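Local coordinates for protein CRISPR pre-crRNA endoribonuclease Cas5d (Mannheimia succiniciproducens, PDB 3KG4) that cleaves precursor CRISPR transcripts during crRNA maturation as a metal-independent endoribonuclease of an antiviral defence system, at residues Q152-G157 with A163-I168; I7-W12 with E139-R144; Y30-P35 with G213-P218. One frame throughout, in Å; residues are numbered along the deposited sequence.

Interaction 1. Residues Q152-G157 with A163-I168; sequences QQPCMG and AHFALI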
# COMPACT_ATOMS: atom_id res chain seq x y z
N GLN A 152 -2.15 -8.89 12.54
CA GLN A 152 -3.51 -9.13 11.99
C GLN A 152 -3.35 -9.32 10.48
O GLN A 152 -2.42 -8.76 9.89
CB GLN A 152 -4.50 -7.98 12.30
CG GLN A 152 -3.88 -6.67 12.82
CD GLN A 152 -4.74 -5.44 12.57
OE1 GLN A 152 -5.94 -5.53 12.32
NE2 GLN A 152 -4.11 -4.26 12.65
N GLN A 153 -4.20 -10.14 9.86
CA GLN A 153 -4.09 -10.43 8.43
C GLN A 153 -4.23 -9.11 7.62
O GLN A 153 -5.18 -8.38 7.81
CB GLN A 153 -5.14 -11.46 7.97
CG GLN A 153 -5.23 -11.70 6.42
CD GLN A 153 -4.06 -12.51 5.84
OE1 GLN A 153 -3.95 -13.71 6.09
NE2 GLN A 153 -3.20 -11.87 5.03
N PRO A 154 -3.24 -8.78 6.79
CA PRO A 154 -3.45 -7.64 5.88
C PRO A 154 -4.46 -7.96 4.76
O PRO A 154 -4.61 -9.09 4.33
CB PRO A 154 -2.05 -7.35 5.33
CG PRO A 154 -1.31 -8.62 5.45
CD PRO A 154 -1.88 -9.35 6.65
N CYS A 155 -5.13 -6.91 4.30
CA CYS A 155 -6.17 -7.05 3.30
C CYS A 155 -5.98 -5.99 2.23
O CYS A 155 -5.35 -4.96 2.46
CB CYS A 155 -7.56 -6.96 3.92
SG CYS A 155 -8.08 -5.35 4.45
N MET A 156 -6.53 -6.28 1.06
CA MET A 156 -6.45 -5.42 -0.08
C MET A 156 -7.68 -4.53 -0.12
O MET A 156 -8.51 -4.67 -0.98
CB MET A 156 -6.36 -6.27 -1.32
CG MET A 156 -5.04 -6.99 -1.42
SD MET A 156 -3.72 -5.82 -1.89
CE MET A 156 -2.83 -6.94 -2.85
N GLY A 157 -7.78 -3.62 0.85
CA GLY A 157 -8.78 -2.58 0.86
C GLY A 157 -10.06 -2.91 1.61
O GLY A 157 -10.66 -2.02 2.19
N ALA A 163 -4.44 -9.80 1.54
CA ALA A 163 -3.21 -9.43 0.88
C ALA A 163 -2.14 -10.44 1.31
O ALA A 163 -1.83 -10.58 2.49
CB ALA A 163 -2.81 -8.03 1.30
N HIS A 164 -1.65 -11.19 0.34
CA HIS A 164 -0.45 -11.99 0.50
C HIS A 164 0.76 -11.11 0.31
O HIS A 164 0.70 -10.13 -0.44
CB HIS A 164 -0.45 -13.08 -0.52
CG HIS A 164 -1.65 -13.96 -0.43
ND1 HIS A 164 -2.43 -14.26 -1.53
CD2 HIS A 164 -2.23 -14.57 0.63
CE1 HIS A 164 -3.44 -15.03 -1.14
NE2 HIS A 164 -3.34 -15.23 0.16
N PHE A 165 1.85 -11.46 0.98
CA PHE A 165 3.01 -10.59 1.02
C PHE A 165 4.33 -11.31 1.19
O PHE A 165 4.37 -12.43 1.73
CB PHE A 165 2.84 -9.53 2.11
CG PHE A 165 2.77 -10.09 3.52
CD1 PHE A 165 3.92 -10.49 4.20
CD2 PHE A 165 1.54 -10.18 4.18
CE1 PHE A 165 3.84 -10.98 5.51
CE2 PHE A 165 1.45 -10.69 5.48
CZ PHE A 165 2.61 -11.08 6.15
N ALA A 166 5.40 -10.63 0.77
CA ALA A 166 6.76 -11.15 0.87
C ALA A 166 7.69 -9.94 0.97
O ALA A 166 7.53 -8.95 0.21
CB ALA A 166 7.09 -12.02 -0.33
N LEU A 167 8.59 -9.94 1.94
CA LEU A 167 9.56 -8.87 2.05
C LEU A 167 10.43 -8.89 0.80
O LEU A 167 10.71 -9.94 0.23
CB LEU A 167 10.41 -9.00 3.31
CG LEU A 167 11.32 -7.81 3.63
CD1 LEU A 167 10.55 -6.63 4.24
CD2 LEU A 167 12.45 -8.23 4.58
N ILE A 168 10.80 -7.71 0.33
CA ILE A 168 11.83 -7.60 -0.69
C ILE A 168 13.00 -7.04 0.10
O ILE A 168 13.07 -5.85 0.34
CB ILE A 168 11.42 -6.67 -1.84
CG1 ILE A 168 10.20 -7.20 -2.59
CG2 ILE A 168 12.62 -6.40 -2.81
CD1 ILE A 168 10.51 -7.86 -3.91
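Ala163 docks against the loop 152-157 with its backbone N and its methyl group together, just where the chain enters strand 164-167. This is the last strand of the ferredoxin-like (RRM-type) βαββαβ fold of the Cas5 family, and the loop belongs to the connection between helix 135-146 and that strand. Ala163 N donates to Pro154 O at 2.9 Å, with a nearly straight N-H...O angle of 174°, although it comes to the oxygen from above the carbonyl plane and not along a lone pair. Ala163 CB meanwhile lies 3.7 Å from Met156 CG. A looser apolar contact, 4.2 Å long, joins Ala163 CB to Pro154 CB. Two residues on, the Phe165 ring meets the pyrrolidine ring of Pro154, whose CG is 3.5 Å from Phe165 CE2; the two side chains cross at about a right angle. Phe165 reaches that proline because its CG stands between the backbone N and the carbonyl carbon (chi1 63°), which turns the ring back toward the loop.

A second ring of residues holds these groups in place. Ile41, from helix 35-45, packs against both Pro154 and Ala163, while Ile45 of the same helix and Ile11 of the adjoining strand 7-13 touch Phe165. Met156 itself is tied through its backbone to Cys17 and rests its side chain on Phe18. Gln153 reinforces the loop from within: bent at chi2 (74°), it brings its amide round to its own neighbour. Pro154 O thereby takes two donors, the second being Gln153 NE2, which lies in the carbonyl plane on a lone pair at 3.2 Å.

Interaction 2. Residues I7-W12 with E139-R144; sequences IRLHIW and EMFKRR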
# COMPACT_ATOMS: atom_id res chain seq x y z
N ILE A 7 11.79 0.11 3.79
CA ILE A 7 11.33 -1.24 3.49
C ILE A 7 10.67 -1.30 2.12
O ILE A 7 10.14 -0.30 1.64
CB ILE A 7 10.36 -1.77 4.57
CG1 ILE A 7 9.04 -1.03 4.56
CG2 ILE A 7 10.99 -1.66 5.97
CD1 ILE A 7 8.07 -1.42 3.41
N ARG A 8 10.73 -2.49 1.54
CA ARG A 8 9.99 -2.86 0.35
C ARG A 8 9.24 -4.16 0.62
O ARG A 8 9.83 -5.18 1.05
CB ARG A 8 10.91 -3.05 -0.85
CG ARG A 8 11.52 -1.77 -1.35
CD ARG A 8 12.58 -2.05 -2.37
NE ARG A 8 12.96 -0.85 -3.08
CZ ARG A 8 13.94 -0.80 -3.99
NH1 ARG A 8 14.65 -1.90 -4.28
NH2 ARG A 8 14.20 0.34 -4.60
N LEU A 9 7.94 -4.11 0.37
CA LEU A 9 7.04 -5.24 0.58
C LEU A 9 6.31 -5.53 -0.73
O LEU A 9 5.64 -4.67 -1.31
CB LEU A 9 6.04 -4.96 1.73
CG LEU A 9 5.17 -6.14 2.19
CD1 LEU A 9 5.98 -7.18 3.01
CD2 LEU A 9 3.93 -5.65 2.97
N HIS A 10 6.47 -6.76 -1.20
CA HIS A 10 5.74 -7.29 -2.33
C HIS A 10 4.39 -7.78 -1.83
O HIS A 10 4.31 -8.54 -0.84
CB HIS A 10 6.55 -8.43 -2.96
CG HIS A 10 5.95 -9.01 -4.21
ND1 HIS A 10 6.17 -10.31 -4.60
CD2 HIS A 10 5.10 -8.48 -5.12
CE1 HIS A 10 5.52 -10.54 -5.74
NE2 HIS A 10 4.87 -9.44 -6.08
N ILE A 11 3.31 -7.29 -2.43
CA ILE A 11 1.95 -7.74 -2.07
C ILE A 11 1.18 -8.14 -3.31
O ILE A 11 1.38 -7.57 -4.38
CB ILE A 11 1.18 -6.65 -1.24
CG1 ILE A 11 0.94 -5.37 -2.07
CG2 ILE A 11 1.93 -6.38 0.05
CD1 ILE A 11 0.09 -4.27 -1.36
N TRP A 12 0.31 -9.14 -3.17
CA TRP A 12 -0.53 -9.54 -4.27
C TRP A 12 -1.83 -10.18 -3.78
O TRP A 12 -1.98 -10.52 -2.60
CB TRP A 12 0.22 -10.49 -5.18
CG TRP A 12 0.61 -11.75 -4.50
CD1 TRP A 12 -0.08 -12.92 -4.52
CD2 TRP A 12 1.78 -11.98 -3.68
NE1 TRP A 12 0.59 -13.88 -3.76
CE2 TRP A 12 1.72 -13.33 -3.24
CE3 TRP A 12 2.85 -11.19 -3.26
CZ2 TRP A 12 2.71 -13.91 -2.42
CZ3 TRP A 12 3.85 -11.77 -2.44
CH2 TRP A 12 3.76 -13.12 -2.04
N GLU A 139 13.88 -3.34 11.73
CA GLU A 139 14.32 -4.75 11.90
C GLU A 139 13.17 -5.70 12.31
O GLU A 139 13.03 -6.77 11.76
CB GLU A 139 15.46 -4.83 12.95
N MET A 140 12.32 -5.28 13.25
CA MET A 140 11.14 -6.09 13.65
C MET A 140 10.14 -6.27 12.48
O MET A 140 9.62 -7.38 12.26
CB MET A 140 10.44 -5.46 14.86
CG MET A 140 9.26 -6.29 15.46
SD MET A 140 8.87 -6.02 17.24
CE MET A 140 9.75 -4.51 17.70
N PHE A 141 9.90 -5.20 11.71
CA PHE A 141 9.01 -5.32 10.55
C PHE A 141 9.55 -6.38 9.61
O PHE A 141 8.83 -7.26 9.17
CB PHE A 141 8.85 -3.99 9.79
CG PHE A 141 8.08 -4.16 8.50
CD1 PHE A 141 6.69 -4.00 8.48
CD2 PHE A 141 8.73 -4.54 7.33
CE1 PHE A 141 5.98 -4.20 7.32
CE2 PHE A 141 8.03 -4.72 6.15
CZ PHE A 141 6.64 -4.59 6.16
N LYS A 142 10.83 -6.29 9.29
CA LYS A 142 11.39 -7.20 8.31
C LYS A 142 11.33 -8.63 8.84
O LYS A 142 11.00 -9.56 8.10
CB LYS A 142 12.83 -6.80 7.95
CG LYS A 142 12.95 -5.42 7.35
CD LYS A 142 14.38 -4.89 7.42
CE LYS A 142 15.16 -5.28 6.21
NZ LYS A 142 15.05 -4.22 5.17
N ARG A 143 11.62 -8.81 10.12
CA ARG A 143 11.71 -10.15 10.69
C ARG A 143 10.33 -10.80 10.59
O ARG A 143 10.19 -11.87 10.00
CB ARG A 143 12.16 -10.08 12.14
CG ARG A 143 12.76 -11.36 12.67
CD ARG A 143 13.65 -11.07 13.88
NE ARG A 143 13.00 -10.17 14.85
CZ ARG A 143 13.47 -8.98 15.26
NH1 ARG A 143 12.76 -8.29 16.15
NH2 ARG A 143 14.61 -8.46 14.81
N ARG A 144 9.31 -10.12 11.12
CA ARG A 144 7.91 -10.54 10.96
C ARG A 144 7.50 -10.81 9.52
O ARG A 144 6.82 -11.80 9.25
CB ARG A 144 6.96 -9.49 11.49
CG ARG A 144 7.04 -9.20 12.97
CD ARG A 144 5.63 -9.23 13.54
NE ARG A 144 5.41 -8.29 14.62
CZ ARG A 144 4.29 -8.27 15.35
NH1 ARG A 144 4.14 -7.38 16.33
NH2 ARG A 144 3.31 -9.15 15.11
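Ile7 and Phe141 form the close part of this contact, strand against helix. The isoleucine uses three carbons: CG2 is 3.9 Å from Phe141 CD2, and both CB and CG1 reach the next ring atom, Phe141 CE2, at 4.1 Å. The two side chains cross at about a right angle, and the ring plane is oblique to the isoleucine carbons. Further along the strand, Leu9 takes up the end of the same ring, its CD1 lying 4.1 Å from Phe141 CZ. The phenylalanine can span both strand residues because its CG is anti to the backbone N (chi1 173°), which sends the ring out from the helix across the gap. That gap is wide, 10.0 Å between the segment axes, and it is filled from both sides, by the aromatic ring from the helix and by the Ile7 and Leu9 side chains from the strand.

Strand and helix run nearly parallel, at 21°. They belong to the ferredoxin-like fold: helix 135-146 leads from strand 114-124 to strand 164-167, the two neighbours of strand 7-13 in the antiparallel sheet, and in this β-α-β crossover it lies over the strand between them. The buried side is completed by Trp53, which meets Phe141 edge-to-face, by Leu167, and by Ile45, which touches both Phe141 and Leu9.

Toward solvent the fit is slacker. Lys142 offers only the aliphatic part of its chain, with CG 4.5 Å from Ile7 CG2, and its NZ makes a long, weak ion pair with Asp169. Arg8 points away from the helix, on the other face of the sheet, where its NE forms a salt bridge with Glu119.

Interaction 3. Residues Y30-P35 with G213-P218; sequences YDVITP and GVIDVP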
# COMPACT_ATOMS: atom_id res chain seq x y z
N TYR A 30 -10.72 2.20 -6.65
CA TYR A 30 -9.70 2.93 -7.34
C TYR A 30 -8.92 1.97 -8.23
O TYR A 30 -9.02 0.74 -8.08
CB TYR A 30 -8.78 3.53 -6.35
CG TYR A 30 -9.20 4.80 -5.68
CD1 TYR A 30 -9.38 5.97 -6.42
CD2 TYR A 30 -9.29 4.87 -4.31
CE1 TYR A 30 -9.71 7.17 -5.79
CE2 TYR A 30 -9.61 6.06 -3.67
CZ TYR A 30 -9.82 7.20 -4.43
OH TYR A 30 -10.12 8.40 -3.83
N ASP A 31 -8.17 2.54 -9.16
CA ASP A 31 -7.39 1.75 -10.12
C ASP A 31 -6.20 1.04 -9.50
O ASP A 31 -5.76 0.04 -10.06
CB ASP A 31 -6.85 2.64 -11.27
CG ASP A 31 -7.91 3.19 -12.15
OD1 ASP A 31 -9.11 3.01 -11.85
OD2 ASP A 31 -7.55 3.76 -13.22
N VAL A 32 -5.72 1.55 -8.38
CA VAL A 32 -4.55 1.01 -7.69
C VAL A 32 -4.74 1.22 -6.18
O VAL A 32 -5.61 1.98 -5.72
CB VAL A 32 -3.24 1.74 -8.10
CG1 VAL A 32 -3.00 1.67 -9.68
CG2 VAL A 32 -3.29 3.22 -7.68
N ILE A 33 -3.86 0.59 -5.42
CA ILE A 33 -3.81 0.78 -3.99
C ILE A 33 -3.50 2.24 -3.58
O ILE A 33 -2.67 2.94 -4.21
CB ILE A 33 -2.81 -0.26 -3.37
CG1 ILE A 33 -2.91 -0.25 -1.84
CG2 ILE A 33 -1.39 0.08 -3.79
CD1 ILE A 33 -2.30 -1.48 -1.16
N THR A 34 -4.20 2.70 -2.56
CA THR A 34 -3.99 3.99 -1.98
C THR A 34 -2.84 3.91 -0.98
O THR A 34 -2.57 2.83 -0.46
CB THR A 34 -5.25 4.47 -1.22
OG1 THR A 34 -5.62 3.46 -0.25
CG2 THR A 34 -6.43 4.71 -2.21
N PRO A 35 -2.19 5.05 -0.69
CA PRO A 35 -1.21 5.13 0.39
C PRO A 35 -1.84 4.66 1.71
O PRO A 35 -1.22 3.95 2.47
CB PRO A 35 -0.90 6.62 0.46
CG PRO A 35 -1.12 7.09 -1.04
CD PRO A 35 -2.26 6.30 -1.48
N GLY A 213 5.64 2.75 -14.35
CA GLY A 213 5.13 1.74 -13.45
C GLY A 213 5.15 2.11 -11.98
O GLY A 213 4.82 1.26 -11.15
N VAL A 214 5.55 3.34 -11.65
CA VAL A 214 5.71 3.75 -10.26
C VAL A 214 4.95 5.04 -9.94
O VAL A 214 4.96 6.01 -10.72
CB VAL A 214 7.22 3.99 -9.87
CG1 VAL A 214 7.37 4.33 -8.36
CG2 VAL A 214 8.08 2.82 -10.23
N ILE A 215 4.31 5.04 -8.77
CA ILE A 215 3.64 6.18 -8.23
C ILE A 215 4.45 6.71 -7.08
O ILE A 215 4.65 6.02 -6.05
CB ILE A 215 2.23 5.85 -7.71
CG1 ILE A 215 1.43 5.19 -8.80
CG2 ILE A 215 1.51 7.14 -7.17
CD1 ILE A 215 0.14 4.48 -8.32
N ASP A 216 4.94 7.95 -7.24
CA ASP A 216 5.60 8.60 -6.14
C ASP A 216 4.56 9.30 -5.27
O ASP A 216 3.64 9.98 -5.75
CB ASP A 216 6.79 9.50 -6.61
CG ASP A 216 8.12 8.65 -6.91
OD1 ASP A 216 9.15 8.78 -6.21
OD2 ASP A 216 8.12 7.80 -7.83
N VAL A 217 4.63 9.03 -3.96
CA VAL A 217 3.65 9.53 -3.03
C VAL A 217 4.24 10.72 -2.28
O VAL A 217 5.28 10.58 -1.59
CB VAL A 217 3.23 8.42 -2.02
CG1 VAL A 217 2.22 8.98 -1.01
CG2 VAL A 217 2.67 7.23 -2.76
N PRO A 218 3.61 11.90 -2.42
CA PRO A 218 4.21 13.06 -1.81
C PRO A 218 3.99 13.04 -0.29
O PRO A 218 3.07 12.33 0.18
CB PRO A 218 3.46 14.22 -2.46
CG PRO A 218 2.08 13.68 -2.68
CD PRO A 218 2.33 12.23 -3.11
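Val32 and Ile215 meet through single methyl groups, tip to tip, with Val32 CG2 3.7 Å from Ile215 CD1. Their backbones are well apart here, 9.7 Å between Val32 CA and Ile215 CA, and it is the isoleucine that spans much of the distance: its chain is extended at chi2 (165°), which puts CD1 at full reach. A second apolar pair closes the other end of the contact, where the backbones draw nearer, to 7.4 Å between Pro35 CA and Val217 CA. Pro35 CG sits 3.8 Å from Val217 CG1 and 4.2 Å from Val217 CG2, so the proline ring leans on both branches of the valine, with the closer methyl being the one anti to the backbone N (chi1 178°). These two pairs form a hydrophobic seam, which Phe206, from strand 203-211, extends beside Pro35, and Val60, from strand 51-60, beside Val32.

The seam joins the loop leading into helix 35-45, the first helix of the ferredoxin-like fold, to strand 214-216, which lies beside strand 51-60 in the sheet. Strand 214-216 thus takes that sheet beyond the four strands of the ferredoxin-like core toward strands 203-211 and 186-195.

Polar bonds hold each partner separately. On the loop side, Thr34 is the N-cap of helix 35-45, its OG1 accepting from Ala37 N, which fixes the helix start right at Pro35, while a salt bridge from Asp31 OD2 to Arg186 NH1 ties the loop to the outermost strand 186-195. On the strand side, backbone hydrogen bonds pair Ile215 with Ile58 and Val217 with Asp56, and both Ile215 and Val217 turn their side chains toward the loop.

All three contacts reach one seven-stranded antiparallel sheet. Interactions 1 and 2 have centres about 9 Å apart and meet directly: strands 164-167 and 7-13 are neighbours, and probable hydrogen bonds join Ile168 N to Arg8 O and His10 N to Ala166 O. Interaction 3 lies farther along the sheet, its centre about 16 Å from that of interaction 1 and about 18 Å from that of interaction 2, which it touches through Ile11 and Ile33. Along the chain, interaction 2 closes before interaction 1 opens; interaction 3 encloses interaction 1 and crosses interaction 2. Interactions 2 and 3 join segments more than 120 residues apart, and interaction 3 ties the ferredoxin-like core to its C-terminal strands.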